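Local coordinates for protein GTP cyclohydrolase 1 type 2 homolog (PDB 1NMP) that binds divalent metal ions in a ring-shaped hexamer, probably protects against radiation damage and may take part in breaking down radiation-damaged nucleotides, at residues Ile19-Pro24 against Trp96-Asp101; Thr40-Ser45 against Val62-Phe67; Gln8-Lys13 against Glu228-Asn233; Trp170-Gly175 against Ala217-Gly222. All blocks are in the same frame, centred on the assembly; numbering follows the deposited sequence.

How the contacts relate
Contacts 1, 2 and 4 meet at a magnesium site, each supplying ligands to the same ion: Asp101 from contact 1, His63 from contact 2 and Glu219 from contact 4. Their centres lie about 12 Å (contacts 1 and 2) and about 14 Å (contact 4 with either) apart. Asp101 OD2 and Glu219 OE1 come within 3.0 Å of each other, as co-ligands can. Contact 3 is helix packing away from the metals, its centre about 20 Å from that of contact 4, yet it shares helix 220-233 with contact 4 and reaches contact 1 through a probable hydrogen bond from Trp96 NE1 to Asn11 OD1, 3.0 Å long.

Contact 1: Ile19-Pro24 against Trp96-Asp101; sequences ISDYAP and WHLPLD. With MG (magnesium ion), chain H.
The imidazole of His97 is met at its edge by Asp21 OD1 and Tyr22 CD2, both near the ring plane, while Leu98 CD2 of its own segment lies over one face. His97 CE1 in turn lies 3.8 Å from Tyr22 CD2, at the edge of the phenol ring. An aspartate suits position 21 because its two oxygens can take four N-H groups, two each. Asp21 OD1 takes the proton of His97 ND1 on its syn lone pair (2.8 Å), and the same oxygen receives Tyr22 N on its anti lone pair, so two bonds grip it. Asp21 OD2 accepts Leu98 N at 3.0 Å, a more bent bond, and also the amide of Asn25. Together these bonds fix the rotation of both the carboxylate and the imidazole. His97 reaches Asp21 by swinging CG anti to its backbone N (chi1 -172°). Beside this polar group, Ile19 adds an apolar patch: its CD1 slides past Pro99 CG at 3.8 Å, and its CG2 meets Leu98 CB at 4.0 Å. The contact pins the loop between helix 3-13 and strand 26-29 against the link from strand 92-95 into helix 98-102, the short helix whose Asp101 binds magnesium through both carboxylate oxygens.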
# COMPACT_ATOMS: atom_id res chain seq x y z
N ILE A 19 -33.07 1.56 41.84
CA ILE A 19 -32.51 2.31 40.68
C ILE A 19 -33.33 2.24 39.39
O ILE A 19 -33.50 1.14 38.84
CB ILE A 19 -31.06 1.86 40.39
CG1 ILE A 19 -30.19 2.17 41.61
CG2 ILE A 19 -30.48 2.63 39.19
CD1 ILE A 19 -28.68 1.87 41.37
N SER A 20 -33.85 3.38 38.91
CA SER A 20 -34.68 3.44 37.69
C SER A 20 -33.78 3.07 36.54
O SER A 20 -32.66 3.55 36.49
CB SER A 20 -35.21 4.87 37.42
OG SER A 20 -36.17 5.34 38.37
N ASP A 21 -34.25 2.28 35.58
CA ASP A 21 -33.34 1.89 34.49
C ASP A 21 -34.08 1.82 33.13
O ASP A 21 -35.31 1.90 33.10
CB ASP A 21 -32.71 0.51 34.83
CG ASP A 21 -31.28 0.39 34.40
OD1 ASP A 21 -30.99 0.77 33.22
OD2 ASP A 21 -30.45 -0.11 35.27
N TYR A 22 -33.30 1.68 32.05
CA TYR A 22 -33.83 1.62 30.65
C TYR A 22 -34.25 0.19 30.28
O TYR A 22 -34.80 -0.04 29.18
CB TYR A 22 -32.76 2.07 29.63
CG TYR A 22 -32.30 3.50 29.81
CD1 TYR A 22 -33.17 4.56 29.50
CD2 TYR A 22 -31.03 3.80 30.33
CE1 TYR A 22 -32.78 5.90 29.71
CE2 TYR A 22 -30.62 5.12 30.55
CZ TYR A 22 -31.49 6.19 30.24
OH TYR A 22 -31.08 7.53 30.37
N ALA A 23 -33.99 -0.74 31.21
CA ALA A 23 -34.27 -2.15 30.99
C ALA A 23 -34.27 -2.92 32.30
O ALA A 23 -33.63 -2.48 33.28
CB ALA A 23 -33.21 -2.72 30.07
N PRO A 24 -34.96 -4.07 32.34
CA PRO A 24 -35.07 -4.96 33.51
C PRO A 24 -33.68 -5.31 34.10
O PRO A 24 -32.80 -5.75 33.37
CB PRO A 24 -35.67 -6.22 32.91
CG PRO A 24 -36.45 -5.71 31.68
CD PRO A 24 -35.52 -4.72 31.13
N TRP A 96 -27.31 -6.50 34.56
CA TRP A 96 -27.40 -5.34 35.46
C TRP A 96 -26.78 -4.15 34.76
O TRP A 96 -25.57 -4.14 34.47
CB TRP A 96 -26.66 -5.61 36.77
CG TRP A 96 -27.52 -6.29 37.81
CD1 TRP A 96 -28.47 -5.70 38.65
CD2 TRP A 96 -27.57 -7.68 38.08
NE1 TRP A 96 -29.09 -6.65 39.42
CE2 TRP A 96 -28.56 -7.89 39.08
CE3 TRP A 96 -26.89 -8.79 37.57
CZ2 TRP A 96 -28.89 -9.20 39.59
CZ3 TRP A 96 -27.22 -10.11 38.07
CH2 TRP A 96 -28.21 -10.27 39.07
N HIS A 97 -27.58 -3.12 34.54
CA HIS A 97 -27.14 -1.95 33.82
C HIS A 97 -26.70 -0.85 34.77
O HIS A 97 -25.62 -0.98 35.37
CB HIS A 97 -28.26 -1.47 32.86
CG HIS A 97 -27.84 -0.37 31.92
ND1 HIS A 97 -28.66 0.69 31.61
CD2 HIS A 97 -26.66 -0.13 31.30
CE1 HIS A 97 -28.00 1.56 30.85
NE2 HIS A 97 -26.78 1.09 30.65
N LEU A 98 -27.50 0.22 34.98
CA LEU A 98 -27.04 1.30 35.88
C LEU A 98 -26.56 0.90 37.30
O LEU A 98 -25.61 1.55 37.88
CB LEU A 98 -28.10 2.39 36.00
CG LEU A 98 -28.62 2.94 34.68
CD1 LEU A 98 -29.60 4.08 35.06
CD2 LEU A 98 -27.49 3.45 33.80
N PRO A 99 -27.18 -0.13 37.91
CA PRO A 99 -26.67 -0.48 39.23
C PRO A 99 -25.21 -0.96 39.12
O PRO A 99 -24.39 -0.77 40.07
CB PRO A 99 -27.61 -1.59 39.69
CG PRO A 99 -28.93 -1.17 39.06
CD PRO A 99 -28.51 -0.75 37.68
N LEU A 100 -24.85 -1.62 38.00
CA LEU A 100 -23.46 -2.06 37.89
C LEU A 100 -22.57 -0.87 37.40
O LEU A 100 -21.30 -0.97 37.33
CB LEU A 100 -23.35 -3.27 36.97
CG LEU A 100 -21.96 -3.90 36.84
CD1 LEU A 100 -21.48 -4.28 38.23
CD2 LEU A 100 -22.10 -5.17 35.96
N ASP A 101 -23.20 0.25 37.04
CA ASP A 101 -22.36 1.41 36.64
C ASP A 101 -21.94 2.15 37.90
O ASP A 101 -20.80 2.55 38.03
CB ASP A 101 -23.12 2.43 35.71
CG ASP A 101 -22.90 2.18 34.18
OD1 ASP A 101 -23.90 2.25 33.42
OD2 ASP A 101 -21.73 1.93 33.73
MG MG H . -22.97 1.73 31.58

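Contact 2: Thr40-Ser45 against Val62-Phe67; sequences TGVTAS and VHHGYF. With MG (magnesium ion), chain H.
Thr43 and His64 both turn their first side-chain branch anti to the carbonyl carbon, OG1 at chi1 -65° and CG at chi1 -61°, and this brings the hydroxyl to the edge of the imidazole. His64 ND1 donates to Thr43 OG1 at 3.0 Å, with the oxygen close to the ring plane. Threonine suits the place because a hydroxyl can accept from His64 and also bond to Glu197 of the second subunit, carrying the contact into the hexamer interface. Behind the side chains, Val42 O accepts His64 N at 3.1 Å in its carbonyl plane and His63 N at 3.2 Å from well above that plane. Ala44 N returns a bond to His64 O, also 3.2 Å long. Tyr66 OH donates a hydrogen bond to Ala44 O, 2.8 Å, while the small Ala44 CB packs on Val62 CG1. The His63 ring faces the metal, its NE2 2.5 Å from magnesium, and its ND1 is held by Trp96 O. Strands 37-41 and 59-62 are neighbouring and parallel, joined through helix 46-54 as a beta-alpha-beta crossover. The metal-binding histidine follows the C-terminal end of strand 59-62, the usual place for a functional site in such an alpha/beta fold.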
# COMPACT_ATOMS: atom_id res chain seq x y z
N THR A 40 -19.40 -14.62 32.25
CA THR A 40 -19.85 -13.21 32.29
C THR A 40 -19.11 -12.43 31.20
O THR A 40 -18.11 -12.90 30.64
CB THR A 40 -19.55 -12.60 33.70
OG1 THR A 40 -18.13 -12.55 33.89
CG2 THR A 40 -20.06 -13.53 34.80
N GLY A 41 -19.62 -11.25 30.87
CA GLY A 41 -18.96 -10.43 29.87
C GLY A 41 -19.63 -9.07 29.82
O GLY A 41 -20.66 -8.85 30.50
N VAL A 42 -19.10 -8.16 29.01
CA VAL A 42 -19.72 -6.84 28.92
C VAL A 42 -21.16 -6.85 28.31
O VAL A 42 -22.05 -6.17 28.83
CB VAL A 42 -18.82 -5.88 28.10
CG1 VAL A 42 -19.54 -4.51 27.89
CG2 VAL A 42 -17.46 -5.71 28.85
N THR A 43 -21.40 -7.65 27.27
CA THR A 43 -22.71 -7.64 26.60
C THR A 43 -23.06 -9.04 26.18
O THR A 43 -22.18 -9.79 25.78
CB THR A 43 -22.62 -6.76 25.35
OG1 THR A 43 -22.39 -5.42 25.80
CG2 THR A 43 -23.91 -6.85 24.47
N ALA A 44 -24.33 -9.40 26.34
CA ALA A 44 -24.80 -10.74 25.95
C ALA A 44 -24.95 -10.83 24.43
O ALA A 44 -26.06 -10.89 23.92
CB ALA A 44 -26.18 -11.10 26.65
N SER A 45 -23.79 -10.93 23.74
CA SER A 45 -23.65 -11.01 22.30
C SER A 45 -23.74 -12.47 21.95
O SER A 45 -23.54 -13.27 22.81
CB SER A 45 -22.23 -10.56 21.95
OG SER A 45 -21.26 -11.37 22.67
N VAL A 62 -24.20 -10.14 32.52
CA VAL A 62 -23.59 -9.08 31.70
C VAL A 62 -24.01 -7.71 32.21
O VAL A 62 -24.94 -7.61 33.02
CB VAL A 62 -24.13 -9.17 30.19
CG1 VAL A 62 -23.63 -10.43 29.47
CG2 VAL A 62 -25.69 -9.08 30.19
N HIS A 63 -23.40 -6.64 31.69
CA HIS A 63 -23.83 -5.25 32.02
C HIS A 63 -24.98 -4.84 31.01
O HIS A 63 -25.94 -4.09 31.35
CB HIS A 63 -22.59 -4.36 31.87
CG HIS A 63 -22.85 -2.89 31.99
ND1 HIS A 63 -23.55 -2.34 33.04
CD2 HIS A 63 -22.44 -1.85 31.22
CE1 HIS A 63 -23.57 -1.02 32.91
NE2 HIS A 63 -22.89 -0.71 31.82
N HIS A 64 -24.86 -5.30 29.75
CA HIS A 64 -25.86 -5.01 28.68
C HIS A 64 -26.65 -6.21 28.22
O HIS A 64 -26.13 -7.04 27.46
CB HIS A 64 -25.17 -4.46 27.44
CG HIS A 64 -24.43 -3.17 27.68
ND1 HIS A 64 -23.08 -3.03 27.41
CD2 HIS A 64 -24.85 -1.97 28.14
CE1 HIS A 64 -22.71 -1.78 27.68
NE2 HIS A 64 -23.76 -1.12 28.13
N GLY A 65 -27.91 -6.33 28.67
CA GLY A 65 -28.72 -7.49 28.28
C GLY A 65 -29.75 -7.12 27.20
O GLY A 65 -29.40 -6.38 26.26
N TYR A 66 -31.02 -7.59 27.35
CA TYR A 66 -32.08 -7.32 26.33
C TYR A 66 -33.26 -6.52 26.86
O TYR A 66 -33.27 -6.06 28.01
CB TYR A 66 -32.63 -8.65 25.75
CG TYR A 66 -31.55 -9.62 25.37
CD1 TYR A 66 -30.31 -9.16 24.87
CD2 TYR A 66 -31.73 -11.00 25.50
CE1 TYR A 66 -29.26 -10.09 24.52
CE2 TYR A 66 -30.71 -11.91 25.13
CZ TYR A 66 -29.48 -11.45 24.65
OH TYR A 66 -28.42 -12.38 24.29
N PHE A 67 -34.25 -6.30 26.02
CA PHE A 67 -35.46 -5.66 26.56
C PHE A 67 -35.34 -4.24 27.00
O PHE A 67 -35.84 -3.86 28.06
CB PHE A 67 -35.94 -6.48 27.75
CG PHE A 67 -35.97 -8.00 27.49
CD1 PHE A 67 -36.44 -8.51 26.27
CD2 PHE A 67 -35.54 -8.90 28.48
CE1 PHE A 67 -36.49 -9.89 26.03
CE2 PHE A 67 -35.58 -10.30 28.23
CZ PHE A 67 -36.06 -10.78 27.00
MG MG H . -22.97 1.73 31.58

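Contact 3: Gln8-Lys13 against Glu228-Asn233; sequences QLINEK and EWLNEN
Two helices lying over one face of the five-stranded mixed sheet, 3-13 and 220-233, meet here through Lys13, Leu9 and Ile10 on one side and Trp229 and Leu230 on the other. The axes of the two short segments stay 12.4 Å apart and run at 118° to each other, so large side chains must span the space between them. Trp229 suits that task: with CG anti to its backbone N (chi1 -176°), its indole extends toward helix 3-13. Lys13 lays its aliphatic chain across one face of the indole. Its CG sits 4.0 Å from the centroid of the six-membered ring, almost on the normal, in a CH-pi contact, and CE continues to Trp229 NE1 at 3.4 Å. A bend at chi2 (84°) turns the lysine chain along the ring, and its ammonium group goes on to a salt bridge with Glu105. The opposite face of the indole carries Asn233 ND2 from its own helix. Nearer the sheet, Ile10 and Leu230 both pack on Ile61 of strand 59-62, which places this pair at the helix-sheet interface of the alpha/beta layer. The two side chains cross at about a right angle, with Ile10 CD1 4.0 Å from Leu230 CD1. At the rim of the indole, Leu9 CD1 touches Trp229 CH2 at 3.7 Å, and its other methyl group, CD2, faces Leu230 CD2.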
# COMPACT_ATOMS: atom_id res chain seq x y z
N GLN A 8 -31.30 -12.47 43.81
CA GLN A 8 -31.44 -11.70 45.06
C GLN A 8 -30.07 -11.39 45.69
O GLN A 8 -29.89 -10.36 46.27
CB GLN A 8 -32.34 -12.46 46.07
CG GLN A 8 -32.28 -11.90 47.50
CD GLN A 8 -33.05 -12.75 48.54
OE1 GLN A 8 -32.91 -14.00 48.61
NE2 GLN A 8 -33.83 -12.07 49.37
N LEU A 9 -29.07 -12.25 45.51
CA LEU A 9 -27.76 -11.97 46.09
C LEU A 9 -27.23 -10.74 45.40
O LEU A 9 -26.99 -9.70 46.06
CB LEU A 9 -26.81 -13.15 45.89
CG LEU A 9 -25.32 -13.02 46.22
CD1 LEU A 9 -25.16 -12.68 47.70
CD2 LEU A 9 -24.59 -14.37 45.91
N ILE A 10 -27.08 -10.81 44.08
CA ILE A 10 -26.56 -9.63 43.37
C ILE A 10 -27.47 -8.40 43.37
O ILE A 10 -26.96 -7.25 43.39
CB ILE A 10 -26.16 -9.98 41.97
CG1 ILE A 10 -25.27 -11.24 42.06
CG2 ILE A 10 -25.43 -8.74 41.30
CD1 ILE A 10 -24.88 -11.79 40.73
N ASN A 11 -28.80 -8.58 43.40
CA ASN A 11 -29.70 -7.42 43.49
C ASN A 11 -29.41 -6.58 44.74
O ASN A 11 -29.40 -5.34 44.69
CB ASN A 11 -31.18 -7.83 43.59
CG ASN A 11 -31.88 -7.81 42.27
OD1 ASN A 11 -31.31 -7.41 41.26
ND2 ASN A 11 -33.14 -8.25 42.25
N GLU A 12 -29.22 -7.26 45.88
CA GLU A 12 -28.94 -6.59 47.15
C GLU A 12 -27.51 -6.05 47.20
O GLU A 12 -27.30 -4.93 47.62
CB GLU A 12 -29.16 -7.55 48.31
CG GLU A 12 -30.62 -7.84 48.52
CD GLU A 12 -30.87 -8.99 49.54
OE1 GLU A 12 -29.99 -9.26 50.44
OE2 GLU A 12 -31.98 -9.61 49.44
N LYS A 13 -26.52 -6.80 46.73
CA LYS A 13 -25.15 -6.22 46.79
C LYS A 13 -25.04 -4.94 45.94
O LYS A 13 -24.20 -4.07 46.24
CB LYS A 13 -24.10 -7.23 46.31
CG LYS A 13 -22.65 -6.60 46.04
CD LYS A 13 -21.82 -6.52 47.36
CE LYS A 13 -20.44 -5.78 47.28
NZ LYS A 13 -19.96 -5.69 48.71
N GLU A 228 -15.28 -11.34 40.21
CA GLU A 228 -14.30 -11.67 41.30
C GLU A 228 -15.04 -11.77 42.62
O GLU A 228 -14.80 -12.68 43.46
CB GLU A 228 -13.25 -10.57 41.47
CG GLU A 228 -12.15 -10.67 40.43
CD GLU A 228 -11.27 -9.42 40.35
OE1 GLU A 228 -11.10 -8.70 41.42
OE2 GLU A 228 -10.74 -9.20 39.21
N TRP A 229 -15.92 -10.81 42.82
CA TRP A 229 -16.69 -10.80 44.05
C TRP A 229 -17.41 -12.20 44.15
O TRP A 229 -17.33 -12.88 45.16
CB TRP A 229 -17.66 -9.59 44.02
CG TRP A 229 -18.47 -9.40 45.32
CD1 TRP A 229 -18.05 -8.80 46.54
CD2 TRP A 229 -19.81 -9.89 45.56
NE1 TRP A 229 -19.07 -8.93 47.50
CE2 TRP A 229 -20.14 -9.59 46.93
CE3 TRP A 229 -20.75 -10.58 44.76
CZ2 TRP A 229 -21.38 -9.94 47.49
CZ3 TRP A 229 -21.99 -10.92 45.30
CH2 TRP A 229 -22.29 -10.60 46.68
N LEU A 230 -18.04 -12.66 43.09
CA LEU A 230 -18.76 -13.93 43.19
C LEU A 230 -17.83 -15.09 43.51
O LEU A 230 -18.16 -15.95 44.35
CB LEU A 230 -19.50 -14.22 41.85
CG LEU A 230 -20.70 -13.29 41.69
CD1 LEU A 230 -21.30 -13.44 40.23
CD2 LEU A 230 -21.75 -13.65 42.81
N ASN A 231 -16.70 -15.17 42.81
CA ASN A 231 -15.75 -16.27 43.04
C ASN A 231 -15.22 -16.26 44.49
O ASN A 231 -14.91 -17.34 45.05
CB ASN A 231 -14.56 -16.14 42.10
CG ASN A 231 -14.89 -16.54 40.63
OD1 ASN A 231 -15.56 -17.57 40.38
ND2 ASN A 231 -14.36 -15.76 39.67
N GLU A 232 -15.05 -15.02 45.03
CA GLU A 232 -14.57 -14.76 46.42
C GLU A 232 -15.67 -14.87 47.52
O GLU A 232 -15.33 -15.08 48.68
CB GLU A 232 -13.97 -13.36 46.55
CG GLU A 232 -12.44 -13.29 46.63
CD GLU A 232 -11.90 -12.07 45.84
OE1 GLU A 232 -12.55 -10.94 45.93
OE2 GLU A 232 -10.83 -12.23 45.15
N ASN A 233 -16.96 -14.70 47.20
CA ASN A 233 -17.98 -14.82 48.25
C ASN A 233 -18.95 -15.98 48.12
O ASN A 233 -19.85 -16.14 48.93
CB ASN A 233 -18.74 -13.52 48.37
CG ASN A 233 -17.92 -12.43 49.03
OD1 ASN A 233 -18.11 -12.12 50.22
ND2 ASN A 233 -16.97 -11.85 48.28

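Contact 4: Trp170-Gly175 against Ala217-Gly222; sequences WCTGGG and ATERGG. With MG (magnesium ion), chain H; MG (magnesium ion), chain G.
Thr172 OG1 donates its proton to Glu219 OE1 at 2.9 Å, using the anti lone pair of that oxygen. A second bond, from Gly173 N to Thr218 OG1, is 3.0 Å long and fairly straight at 161°. Thr218 OG1 is also bonded to Gly214 O one helical turn earlier, so its hydroxyl ties the 170-175 loop to helix 215-218. Both threonines hold OG1 between the backbone N and the carbonyl carbon; for Thr172 (chi1 63°) this points the hydroxyl at the carboxylate while CG2 turns to the neighbouring backbone. Threonine fits here because one branch is polar and the other can pack. The oxygens of Glu219 are shared with metal: OE1 binds the magnesium ion of chain H at 2.2 Å, and OE2 binds that of chain G at 2.5 Å. Glu219 OE1 also reaches the magnesium of chain G, at a longer 2.7 Å, so the carboxylate bridges the pair. His63 and Asp101 complete the protein ligands of the first ion. Farther out the contact becomes packing, with Thr172 CG2 3.5 Å from Thr218 O. Gly173, at a phi of 77°, has no side chain to press on the carboxylate. The contact joins the loop after strand 165-170, an element of the six-stranded sheet, to the break between helices 215-218 and 220-233. Its chemistry is consistent with Thr172 acting as a second-shell residue that, together with the metals, limits the rotation of the glutamate, in keeping with the two-metal site inferred for this family.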
# COMPACT_ATOMS: atom_id res chain seq x y z
N TRP A 170 -16.16 11.74 35.12
CA TRP A 170 -16.20 10.69 34.13
C TRP A 170 -17.53 9.99 34.24
O TRP A 170 -18.29 10.24 35.18
CB TRP A 170 -14.99 9.71 34.33
CG TRP A 170 -14.89 8.91 35.66
CD1 TRP A 170 -15.54 7.71 35.95
CD2 TRP A 170 -14.33 9.37 36.94
NE1 TRP A 170 -15.44 7.45 37.30
CE2 TRP A 170 -14.73 8.44 37.93
CE3 TRP A 170 -13.56 10.48 37.33
CZ2 TRP A 170 -14.39 8.59 39.29
CZ3 TRP A 170 -13.20 10.63 38.71
CH2 TRP A 170 -13.64 9.68 39.67
N CYS A 171 -17.81 9.14 33.25
CA CYS A 171 -19.02 8.31 33.23
C CYS A 171 -18.65 7.34 32.18
O CYS A 171 -18.37 7.77 31.07
CB CYS A 171 -20.21 9.08 32.71
SG CYS A 171 -21.65 8.03 32.70
N THR A 172 -18.60 6.05 32.51
CA THR A 172 -18.25 5.03 31.53
C THR A 172 -19.34 4.84 30.47
O THR A 172 -20.54 5.16 30.71
CB THR A 172 -18.10 3.70 32.21
OG1 THR A 172 -19.38 3.32 32.79
CG2 THR A 172 -17.03 3.82 33.32
N GLY A 173 -18.95 4.30 29.32
CA GLY A 173 -19.92 4.06 28.27
C GLY A 173 -20.37 5.26 27.49
O GLY A 173 -19.59 6.10 27.00
N GLY A 174 -21.67 5.37 27.33
CA GLY A 174 -22.15 6.47 26.52
C GLY A 174 -22.54 7.60 27.40
O GLY A 174 -23.71 7.98 27.41
N GLY A 175 -21.62 8.17 28.17
CA GLY A 175 -22.04 9.29 29.00
C GLY A 175 -21.58 10.63 28.42
O GLY A 175 -21.37 11.54 29.23
N ALA A 217 -14.41 -0.78 26.13
CA ALA A 217 -13.20 -0.68 26.94
C ALA A 217 -13.43 -0.04 28.32
O ALA A 217 -12.83 -0.51 29.32
CB ALA A 217 -12.08 0.08 26.18
N THR A 218 -14.31 0.95 28.46
CA THR A 218 -14.48 1.57 29.79
C THR A 218 -15.46 0.76 30.62
O THR A 218 -15.58 1.00 31.89
CB THR A 218 -15.01 3.02 29.75
OG1 THR A 218 -16.25 3.03 29.06
CG2 THR A 218 -14.05 3.94 29.02
N GLU A 219 -16.12 -0.21 29.95
CA GLU A 219 -17.10 -1.04 30.68
C GLU A 219 -16.78 -2.51 30.99
O GLU A 219 -17.68 -3.31 31.36
CB GLU A 219 -18.49 -0.84 30.05
CG GLU A 219 -18.96 0.55 30.51
CD GLU A 219 -20.39 0.90 30.18
OE1 GLU A 219 -20.94 1.85 30.83
OE2 GLU A 219 -20.98 0.24 29.27
N ARG A 220 -15.48 -2.86 30.93
CA ARG A 220 -15.07 -4.21 31.29
C ARG A 220 -14.84 -4.29 32.80
O ARG A 220 -15.00 -5.37 33.39
CB ARG A 220 -13.76 -4.60 30.64
CG ARG A 220 -13.84 -4.91 29.21
CD ARG A 220 -12.42 -5.10 28.71
NE ARG A 220 -11.66 -3.87 28.92
CZ ARG A 220 -10.65 -3.49 28.15
NH1 ARG A 220 -10.27 -4.23 27.12
NH2 ARG A 220 -10.06 -2.32 28.36
N GLY A 221 -14.49 -3.16 33.43
CA GLY A 221 -14.19 -3.10 34.87
C GLY A 221 -15.21 -3.63 35.87
O GLY A 221 -14.91 -4.45 36.79
N GLY A 222 -16.43 -3.18 35.69
CA GLY A 222 -17.47 -3.61 36.63
C GLY A 222 -17.91 -5.07 36.52
O GLY A 222 -17.99 -5.75 37.54
MG MG H . -22.97 1.73 31.58
MG MG G . -23.22 1.39 29.39